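Local coordinates for protein ribulose-5-phosphate reductase 1 (Staphylococcus aureus, PDB 6XHK) that catalyses the NADPH-dependent reduction of D-ribulose 5-phosphate to D-ribitol 5-phosphate for the synthesis of poly(ribitol phosphate) wall teichoic acid, at residues Ser138-Tyr142 and Leu304-Lys308; Tyr200-His204 and Thr330-Lys334. One frame throughout, in Å; residues are numbered along the deposited sequence.

Interaction 1: Ser138-Tyr142 and Leu304-Lys308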
ATOM      1  N   SER A 138      -5.658   3.941 -13.340  1.00 87.40           N
ATOM      2  CA  SER A 138      -4.244   4.193 -13.059  1.00 99.06           C
ATOM      3  C   SER A 138      -4.008   4.477 -11.573  1.00102.06           C
ATOM      4  O   SER A 138      -2.925   4.196 -11.040  1.00 96.88           O
ATOM      5  CB  SER A 138      -3.724   5.353 -13.906  1.00 87.52           C
ATOM      6  OG  SER A 138      -4.323   6.580 -13.514  1.00 99.60           O
ATOM      7  N   ILE A 139      -5.005   5.010 -10.878  1.00 95.48           N
ATOM      8  CA  ILE A 139      -4.818   5.321  -9.473  1.00 98.81           C
ATOM      9  C   ILE A 139      -5.412   4.241  -8.567  1.00 95.05           C
ATOM     10  O   ILE A 139      -4.896   4.025  -7.462  1.00 99.39           O
ATOM     11  CB  ILE A 139      -5.364   6.736  -9.173  1.00103.74           C
ATOM     12  CG1 ILE A 139      -6.881   6.796  -9.313  1.00105.68           C
ATOM     13  CG2 ILE A 139      -4.716   7.760 -10.117  1.00 91.39           C
ATOM     14  CD1 ILE A 139      -7.395   8.212  -9.395  1.00108.07           C
ATOM     15  N   ILE A 140      -6.430   3.517  -9.025  1.00 92.64           N
ATOM     16  CA  ILE A 140      -6.846   2.275  -8.400  1.00 87.50           C
ATOM     17  C   ILE A 140      -5.740   1.213  -8.376  1.00 85.80           C
ATOM     18  O   ILE A 140      -5.860   0.236  -7.637  1.00112.65           O
ATOM     19  CB  ILE A 140      -8.140   1.803  -9.127  1.00 93.64           C
ATOM     20  CG1 ILE A 140      -9.204   2.893  -9.050  1.00 97.82           C
ATOM     21  CG2 ILE A 140      -8.695   0.475  -8.641  1.00 87.45           C
ATOM     22  CD1 ILE A 140      -9.536   3.298  -7.628  1.00 91.11           C
ATOM     23  N   SER A 141      -4.656   1.374  -9.150  1.00110.69           N
ATOM     24  CA  SER A 141      -3.626   0.326  -9.161  1.00104.71           C
ATOM     25  C   SER A 141      -3.002   0.114  -7.774  1.00101.13           C
ATOM     26  O   SER A 141      -2.706  -1.026  -7.384  1.00100.49           O
ATOM     27  CB  SER A 141      -2.533   0.628 -10.191  1.00107.07           C
ATOM     28  OG  SER A 141      -1.969   1.914 -10.025  1.00108.56           O
ATOM     29  N   TYR A 142      -2.799   1.179  -7.007  1.00 99.06           N
ATOM     30  CA  TYR A 142      -2.200   1.004  -5.681  1.00 96.01           C
ATOM     31  C   TYR A 142      -3.263   0.960  -4.578  1.00 94.15           C
ATOM     32  O   TYR A 142      -3.164   1.612  -3.548  1.00 92.06           O
ATOM     33  CB  TYR A 142      -1.145   2.078  -5.419  1.00106.15           C
ATOM     34  CG  TYR A 142      -1.462   3.497  -5.860  1.00106.38           C
ATOM     35  CD1 TYR A 142      -0.848   4.059  -6.969  1.00103.00           C
ATOM     36  CD2 TYR A 142      -2.305   4.306  -5.100  1.00104.66           C
ATOM     37  CE1 TYR A 142      -1.111   5.361  -7.348  1.00 99.81           C
ATOM     38  CE2 TYR A 142      -2.574   5.611  -5.467  1.00106.57           C
ATOM     39  CZ  TYR A 142      -1.976   6.138  -6.601  1.00107.61           C
ATOM     40  OH  TYR A 142      -2.236   7.442  -7.000  1.00 99.98           O
ATOM     41  N   LEU A 304      -6.572  10.380  -3.563  1.00111.50           N
ATOM     42  CA  LEU A 304      -5.570   9.370  -3.921  1.00103.62           C
ATOM     43  C   LEU A 304      -4.815   9.725  -5.186  1.00101.19           C
ATOM     44  O   LEU A 304      -3.663   9.311  -5.357  1.00 90.87           O
ATOM     45  CB  LEU A 304      -6.221   8.003  -4.103  1.00 91.72           C
ATOM     46  CG  LEU A 304      -6.405   7.237  -2.802  1.00 97.86           C
ATOM     47  CD1 LEU A 304      -7.340   6.047  -2.969  1.00 90.51           C
ATOM     48  CD2 LEU A 304      -5.029   6.772  -2.346  1.00106.95           C
ATOM     49  N   ALA A 305      -5.451  10.467  -6.085  1.00109.59           N
ATOM     50  CA  ALA A 305      -4.809  10.818  -7.338  1.00 95.08           C
ATOM     51  C   ALA A 305      -3.549  11.655  -7.120  1.00112.69           C
ATOM     52  O   ALA A 305      -2.597  11.551  -7.908  1.00107.69           O
ATOM     53  CB  ALA A 305      -5.813  11.544  -8.213  1.00 97.52           C
ATOM     54  N   LEU A 306      -3.508  12.470  -6.051  1.00119.82           N
ATOM     55  CA  LEU A 306      -2.315  13.248  -5.721  1.00 97.02           C
ATOM     56  C   LEU A 306      -1.102  12.393  -5.398  1.00 97.75           C
ATOM     57  O   LEU A 306       0.006  12.944  -5.349  1.00106.68           O
ATOM     58  CB  LEU A 306      -2.585  14.200  -4.555  1.00 98.33           C
ATOM     59  CG  LEU A 306      -3.176  15.547  -4.943  1.00118.21           C
ATOM     60  CD1 LEU A 306      -2.234  16.215  -5.935  1.00118.19           C
ATOM     61  CD2 LEU A 306      -4.568  15.396  -5.551  1.00116.86           C
ATOM     62  N   LEU A 307      -1.279  11.084  -5.183  1.00 92.68           N
ATOM     63  CA  LEU A 307      -0.158  10.176  -4.974  1.00 90.96           C
ATOM     64  C   LEU A 307       0.436   9.645  -6.261  1.00110.04           C
ATOM     65  O   LEU A 307       1.602   9.229  -6.254  1.00104.95           O
ATOM     66  CB  LEU A 307      -0.567   8.963  -4.145  1.00 88.73           C
ATOM     67  CG  LEU A 307      -0.160   8.939  -2.683  1.00 92.53           C
ATOM     68  CD1 LEU A 307      -0.845   7.759  -2.033  1.00 98.64           C
ATOM     69  CD2 LEU A 307       1.349   8.895  -2.492  1.00 87.52           C
ATOM     70  N   LYS A 308      -0.351   9.597  -7.345  1.00118.95           N
ATOM     71  CA  LYS A 308       0.144   9.125  -8.634  1.00118.95           C
ATOM     72  C   LYS A 308       1.340   9.974  -9.031  1.00112.24           C
ATOM     73  O   LYS A 308       1.191  11.161  -9.336  1.00119.35           O
ATOM     74  CB  LYS A 308      -0.946   9.186  -9.714  1.00116.95           C
ATOM     75  CG  LYS A 308      -0.520   8.701 -11.120  1.00109.81           C
ATOM     76  CD  LYS A 308      -1.709   8.816 -12.081  1.00110.19           C
ATOM     77  CE  LYS A 308      -1.395   8.444 -13.517  1.00108.19           C
ATOM     78  NZ  LYS A 308      -2.556   8.807 -14.372  1.00111.99           N
TER
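Two hydrogen bonds join these segments. Tyr-142 OH donates to Leu-304 O at 2.9 Å; the carbonyl lies at the edge of the tyrosine ring, near its plane. That carbonyl also accepts Leu-307 N at 3.0 Å. The phenol thus meets the chain at the type I beta turn, Ala-305 to Lys-308, that leads from helix 299-305 into strand 308-314. The second bond runs from Lys-308 NZ to Ser-138 OG, 3.0 Å. The stronger partner of Ser-138 OG is Asp-136, by a hydrogen bond.

Apolar contacts fill the space between. Ile-139 CD1 meets Ala-305 CB at 3.9 Å, and Ile-139 CG2 meets Lys-308 CD at 3.7 Å. Tyr-142 CE2 packs on Leu-304 CD2 at 4.1 Å. Tyr-142 CZ packs on Leu-307 CB at 4.0 Å.

The contact is largely buried. Tyr-142 lies close to Glu-65, a predicted ligand of the catalytic zinc. The turn packs against helix 137-140 beside the mixed sheet, where Tyr-142 and Lys-308 touch Val-336 of strand 334-339 and Ser-138 touches Tyr-34 of strand 28-36. Leu-307 packs on helix 174-186.

Interaction 2: Tyr200-His204 and Thr330-Lys334. With NDP (NADPH dihydro-nicotinamide-adenine-dinucleotide phosphate), chain B.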
ATOM      1  N   TYR A 200       8.199  19.699   1.282  1.00100.29           N
ATOM      2  CA  TYR A 200       7.654  19.073   0.070  1.00100.81           C
ATOM      3  C   TYR A 200       6.530  18.096   0.407  1.00109.32           C
ATOM      4  O   TYR A 200       5.380  18.294  -0.000  1.00 97.92           O
ATOM      5  CB  TYR A 200       8.771  18.351  -0.699  1.00102.28           C
ATOM      6  CG  TYR A 200       8.419  17.899  -2.109  1.00147.43           C
ATOM      7  CD1 TYR A 200       9.375  17.296  -2.924  1.00159.92           C
ATOM      8  CD2 TYR A 200       7.151  18.124  -2.654  1.00153.60           C
ATOM      9  CE1 TYR A 200       9.069  16.895  -4.238  1.00163.44           C
ATOM     10  CE2 TYR A 200       6.836  17.728  -3.966  1.00158.03           C
ATOM     11  CZ  TYR A 200       7.799  17.116  -4.748  1.00160.28           C
ATOM     12  OH  TYR A 200       7.496  16.726  -6.031  1.00160.72           O
ATOM     13  N   LYS A 201       6.844  17.043   1.181  1.00 95.28           N
ATOM     14  CA  LYS A 201       5.875  15.973   1.398  1.00 92.83           C
ATOM     15  C   LYS A 201       4.732  16.412   2.300  1.00 91.42           C
ATOM     16  O   LYS A 201       3.571  16.064   2.048  1.00 96.70           O
ATOM     17  CB  LYS A 201       6.568  14.731   1.965  1.00 91.05           C
ATOM     18  CG  LYS A 201       7.565  14.092   1.021  1.00 92.63           C
ATOM     19  CD  LYS A 201       8.294  12.915   1.608  1.00 91.29           C
ATOM     20  CE  LYS A 201       9.368  12.467   0.648  1.00 93.61           C
ATOM     21  NZ  LYS A 201      10.145  11.300   1.077  1.00 92.94           N
ATOM     22  N   LEU A 202       5.027  17.188   3.338  1.00 98.74           N
ATOM     23  CA  LEU A 202       3.984  17.587   4.271  1.00 95.84           C
ATOM     24  C   LEU A 202       2.987  18.561   3.668  1.00 98.81           C
ATOM     25  O   LEU A 202       1.848  18.626   4.148  1.00 91.49           O
ATOM     26  CB  LEU A 202       4.613  18.175   5.528  1.00 94.38           C
ATOM     27  CG  LEU A 202       5.408  17.174   6.355  1.00 91.45           C
ATOM     28  CD1 LEU A 202       6.340  17.926   7.284  1.00 89.14           C
ATOM     29  CD2 LEU A 202       4.418  16.309   7.126  1.00 86.25           C
ATOM     30  N   SER A 203       3.373  19.289   2.612  1.00104.19           N
ATOM     31  CA  SER A 203       2.426  20.195   1.969  1.00101.23           C
ATOM     32  C   SER A 203       1.240  19.447   1.370  1.00 98.06           C
ATOM     33  O   SER A 203       0.162  20.029   1.220  1.00110.21           O
ATOM     34  CB  SER A 203       3.124  21.009   0.893  1.00109.52           C
ATOM     35  OG  SER A 203       3.963  20.172   0.118  1.00132.03           O
ATOM     36  N   HIS A 204       1.403  18.162   1.039  1.00 94.70           N
ATOM     37  CA  HIS A 204       0.290  17.433   0.438  1.00 96.89           C
ATOM     38  C   HIS A 204      -0.849  17.156   1.399  1.00 93.02           C
ATOM     39  O   HIS A 204      -1.922  16.746   0.942  1.00112.52           O
ATOM     40  CB  HIS A 204       0.744  16.105  -0.181  1.00 99.89           C
ATOM     41  CG  HIS A 204       1.752  16.265  -1.272  1.00 99.81           C
ATOM     42  ND1 HIS A 204       3.083  16.534  -1.035  1.00 98.82           N
ATOM     43  CD2 HIS A 204       1.601  16.273  -2.615  1.00104.44           C
ATOM     44  CE1 HIS A 204       3.718  16.648  -2.187  1.00103.23           C
ATOM     45  NE2 HIS A 204       2.841  16.495  -3.161  1.00110.55           N
ATOM     46  N   THR A 330      12.590   8.716  -7.399  1.00130.20           N
ATOM     47  CA  THR A 330      11.373   9.490  -7.172  1.00134.63           C
ATOM     48  C   THR A 330      11.296   9.992  -5.735  1.00133.00           C
ATOM     49  O   THR A 330      11.549   9.248  -4.780  1.00114.46           O
ATOM     50  CB  THR A 330      10.134   8.644  -7.491  1.00141.09           C
ATOM     51  OG1 THR A 330      10.091   8.374  -8.896  1.00155.15           O
ATOM     52  CG2 THR A 330       8.847   9.375  -7.100  1.00132.68           C
ATOM     53  N   SER A 331      10.926  11.264  -5.590  1.00149.57           N
ATOM     54  CA  SER A 331      10.776  11.878  -4.270  1.00151.68           C
ATOM     55  C   SER A 331       9.450  11.482  -3.625  1.00125.04           C
ATOM     56  O   SER A 331       9.421  10.809  -2.592  1.00115.14           O
ATOM     57  CB  SER A 331      10.892  13.402  -4.405  1.00162.96           C
ATOM     58  OG  SER A 331      10.172  13.882  -5.545  1.00160.20           O
ATOM     59  N   TRP A 332       8.348  11.881  -4.256  1.00123.91           N
ATOM     60  CA  TRP A 332       6.996  11.733  -3.743  1.00110.35           C
ATOM     61  C   TRP A 332       6.196  10.831  -4.673  1.00118.33           C
ATOM     62  O   TRP A 332       6.372  10.870  -5.898  1.00131.83           O
ATOM     63  CB  TRP A 332       6.303  13.100  -3.649  1.00115.04           C
ATOM     64  CG  TRP A 332       4.804  13.039  -3.504  1.00119.82           C
ATOM     65  CD1 TRP A 332       3.882  13.200  -4.489  1.00106.52           C
ATOM     66  CD2 TRP A 332       4.062  12.860  -2.285  1.00129.52           C
ATOM     67  NE1 TRP A 332       2.610  13.092  -3.974  1.00103.22           N
ATOM     68  CE2 TRP A 332       2.692  12.890  -2.623  1.00121.57           C
ATOM     69  CE3 TRP A 332       4.423  12.666  -0.945  1.00116.85           C
ATOM     70  CZ2 TRP A 332       1.683  12.736  -1.670  1.00117.24           C
ATOM     71  CZ3 TRP A 332       3.420  12.519  -0.003  1.00100.87           C
ATOM     72  CH2 TRP A 332       2.066  12.554  -0.370  1.00105.84           C
ATOM     73  N   GLY A 333       5.309  10.029  -4.090  1.00112.98           N
ATOM     74  CA  GLY A 333       4.290   9.342  -4.850  1.00 99.96           C
ATOM     75  C   GLY A 333       4.685   7.948  -5.305  1.00106.08           C
ATOM     76  O   GLY A 333       5.818   7.483  -5.136  1.00107.61           O
ATOM     77  N   LYS A 334       3.696   7.280  -5.900  1.00104.65           N
ATOM     78  CA  LYS A 334       3.797   5.947  -6.483  1.00 98.04           C
ATOM     79  C   LYS A 334       4.049   6.024  -7.987  1.00 98.84           C
ATOM     80  O   LYS A 334       3.543   6.917  -8.669  1.00105.16           O
ATOM     81  CB  LYS A 334       2.497   5.177  -6.215  1.00100.04           C
ATOM     82  CG  LYS A 334       2.143   4.930  -4.736  1.00 84.37           C
ATOM     83  CD  LYS A 334       3.077   3.927  -4.095  1.00 83.25           C
ATOM     84  CE  LYS A 334       2.669   2.529  -4.515  1.00 82.64           C
ATOM     85  NZ  LYS A 334       3.545   1.450  -3.984  1.00105.58           N
TER
HETATM   86  PA  NDP B 401       8.103   6.228   2.092  1.00140.77           P
HETATM   87  O1A NDP B 401       9.332   6.147   1.233  1.00158.92           O
HETATM   88  O2A NDP B 401       7.026   7.046   1.386  1.00137.07           O
HETATM   89  O5B NDP B 401       8.522   6.870   3.566  1.00136.42           O
HETATM   90  C5B NDP B 401       7.507   7.508   4.411  1.00117.39           C
HETATM   91  C4B NDP B 401       8.012   8.890   4.973  1.00 96.54           C
HETATM   92  O4B NDP B 401       8.409   8.814   6.215  1.00 89.37           O
HETATM   93  C3B NDP B 401       9.250   9.395   4.177  1.00 89.51           C
HETATM   94  O3B NDP B 401       8.991  10.585   3.572  1.00 89.35           O
HETATM   95  C2B NDP B 401      10.359   9.652   5.189  1.00 82.78           C
HETATM   96  O2B NDP B 401      10.977  10.935   4.753  1.00 77.84           O
HETATM   97  C1B NDP B 401       9.704   9.786   6.315  1.00 88.49           C
HETATM   98  N9A NDP B 401      10.500   9.570   7.528  1.00 92.88           N
HETATM   99  C8A NDP B 401      11.782   9.122   7.655  1.00103.79           C
HETATM  100  N7A NDP B 401      12.107   9.094   8.980  1.00 92.22           N
HETATM  101  C5A NDP B 401      11.047   9.518   9.650  1.00 93.77           C
HETATM  102  C6A NDP B 401      10.818   9.708  11.155  1.00 81.84           C
HETATM  103  N6A NDP B 401      11.886   9.378  12.073  1.00 84.99           N
HETATM  104  N1A NDP B 401       9.559  10.198  11.605  1.00 66.98           N
HETATM  105  C2A NDP B 401       8.505  10.523  10.669  1.00 64.85           C
HETATM  106  N3A NDP B 401       8.737  10.333   9.223  1.00 79.88           N
HETATM  107  C4A NDP B 401      10.055   9.817   8.755  1.00 88.69           C
HETATM  108  O3  NDP B 401       7.446   4.692   2.347  1.00134.05           O
HETATM  109  PN  NDP B 401       5.818   4.359   2.691  1.00135.47           P
HETATM  110  O1N NDP B 401       5.099   5.614   3.196  1.00144.51           O
HETATM  111  O2N NDP B 401       5.123   3.932   1.440  1.00151.93           O
HETATM  112  O5D NDP B 401       5.792   3.113   3.797  1.00131.84           O
HETATM  113  C5D NDP B 401       6.960   2.857   4.608  1.00127.78           C
HETATM  114  C4D NDP B 401       7.014   1.566   5.262  1.00124.75           C
HETATM  115  O4D NDP B 401       5.629   0.795   5.246  1.00115.63           O
HETATM  116  C3D NDP B 401       8.012   0.592   4.593  1.00137.61           C
HETATM  117  O3D NDP B 401       8.853  -0.093   5.619  1.00143.04           O
HETATM  118  C2D NDP B 401       7.238  -0.284   3.906  1.00142.46           C
HETATM  119  O2D NDP B 401       7.867  -1.582   3.664  1.00152.90           O
HETATM  120  C1D NDP B 401       5.889  -0.424   4.812  1.00126.08           C
HETATM  121  N1N NDP B 401       4.750  -1.095   4.148  1.00119.50           N
HETATM  122  C2N NDP B 401       3.947  -2.000   4.974  1.00134.05           C
HETATM  123  C3N NDP B 401       2.860  -2.924   4.397  1.00141.63           C
HETATM  124  C7N NDP B 401       2.076  -3.873   5.392  1.00144.56           C
HETATM  125  O7N NDP B 401       1.528  -4.867   4.980  1.00156.21           O
HETATM  126  N7N NDP B 401       2.024  -3.525   6.814  1.00131.37           N
HETATM  127  C4N NDP B 401       2.386  -2.697   2.940  1.00139.28           C
HETATM  128  C5N NDP B 401       3.400  -1.902   2.087  1.00131.03           C
HETATM  129  C6N NDP B 401       4.395  -0.916   2.737  1.00116.03           C
HETATM  130  P2B NDP B 401      12.528  10.844   4.270  1.00106.76           P
HETATM  131  O1X NDP B 401      13.361  10.043   5.249  1.00 99.07           O
HETATM  132  O2X NDP B 401      12.554  10.133   2.928  1.00115.68           O
HETATM  133  O3X NDP B 401      13.073  12.260   4.179  1.00120.52           O
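Tyr-200 lies on helix 199-202, just after strand 191-196 of the parallel Rossmann-type sheet of the NADPH-binding domain. Its ring reaches the other segment. Tyr-200 CE1 lies 3.5 Å from Ser-331 OG, and Tyr-200 CZ is 4.4 Å from Trp-332 CB.

Lys-201 runs alongside the tryptophan in an extended form. Its CG is 4.0 Å from Trp-332 CE3, and its CE passes 3.6 Å from Ser-331 O. The ammonium end goes on to the cofactor. Lys-201 NZ donates to NADPH O3B at 2.8 Å and, weakly, to the phosphate oxygen O2X at 3.3 Å. Asp-172, which also touches Lys-201, bonds to the cofactor as well.

His-204 closes the segment with a face-to-face stack on the five-membered ring of Trp-332. The centroids are 3.8 Å apart and the planes differ by 13°. Within the segment, His-204 ND1 bonds back to Lys-201 O at 3.2 Å. Trp-332 NE1 lies over the histidine face, 3.5 Å from His-204 NE2, but its hydrogen bond goes to Leu-306.

No hydrogen bond crosses between the two segments. They meet by ring stacking, by the Tyr-200 contacts and along the lysine chain. The aliphatic part of Lys-201 packs on Trp-332, while its ammonium group bonds to the ribose O3B and, weakly, to the 2'-phosphate. That phosphate distinguishes NADPH from NADH, so the contact is consistent with the enzyme's use of NADPH.

Overall arrangement
Interaction 1 is mostly buried, whereas interaction 2 lies at the surface beside the adenosine ribose and 2'-phosphate of NADPH. Their centres are 13 Å apart and their segments alternate along the chain. The two touch directly: Leu-306 O is 2.9 Å from Trp-332 NE1 and Leu-307 O is 2.9 Å from Lys-334 N, both probable hydrogen bonds. Tyr-142 CD1 also packs on Lys-334 CB at 3.6 Å. The turn after helix 299-305 and the segment leading into strand 334-339 lie side by side, where strands 308-314 and 334-339 pair in parallel. Direct hydrogen bonds and apolar contacts join the segments of interaction 1. Interaction 2 relies on an aromatic stack, and its lysine bonds to the cofactor.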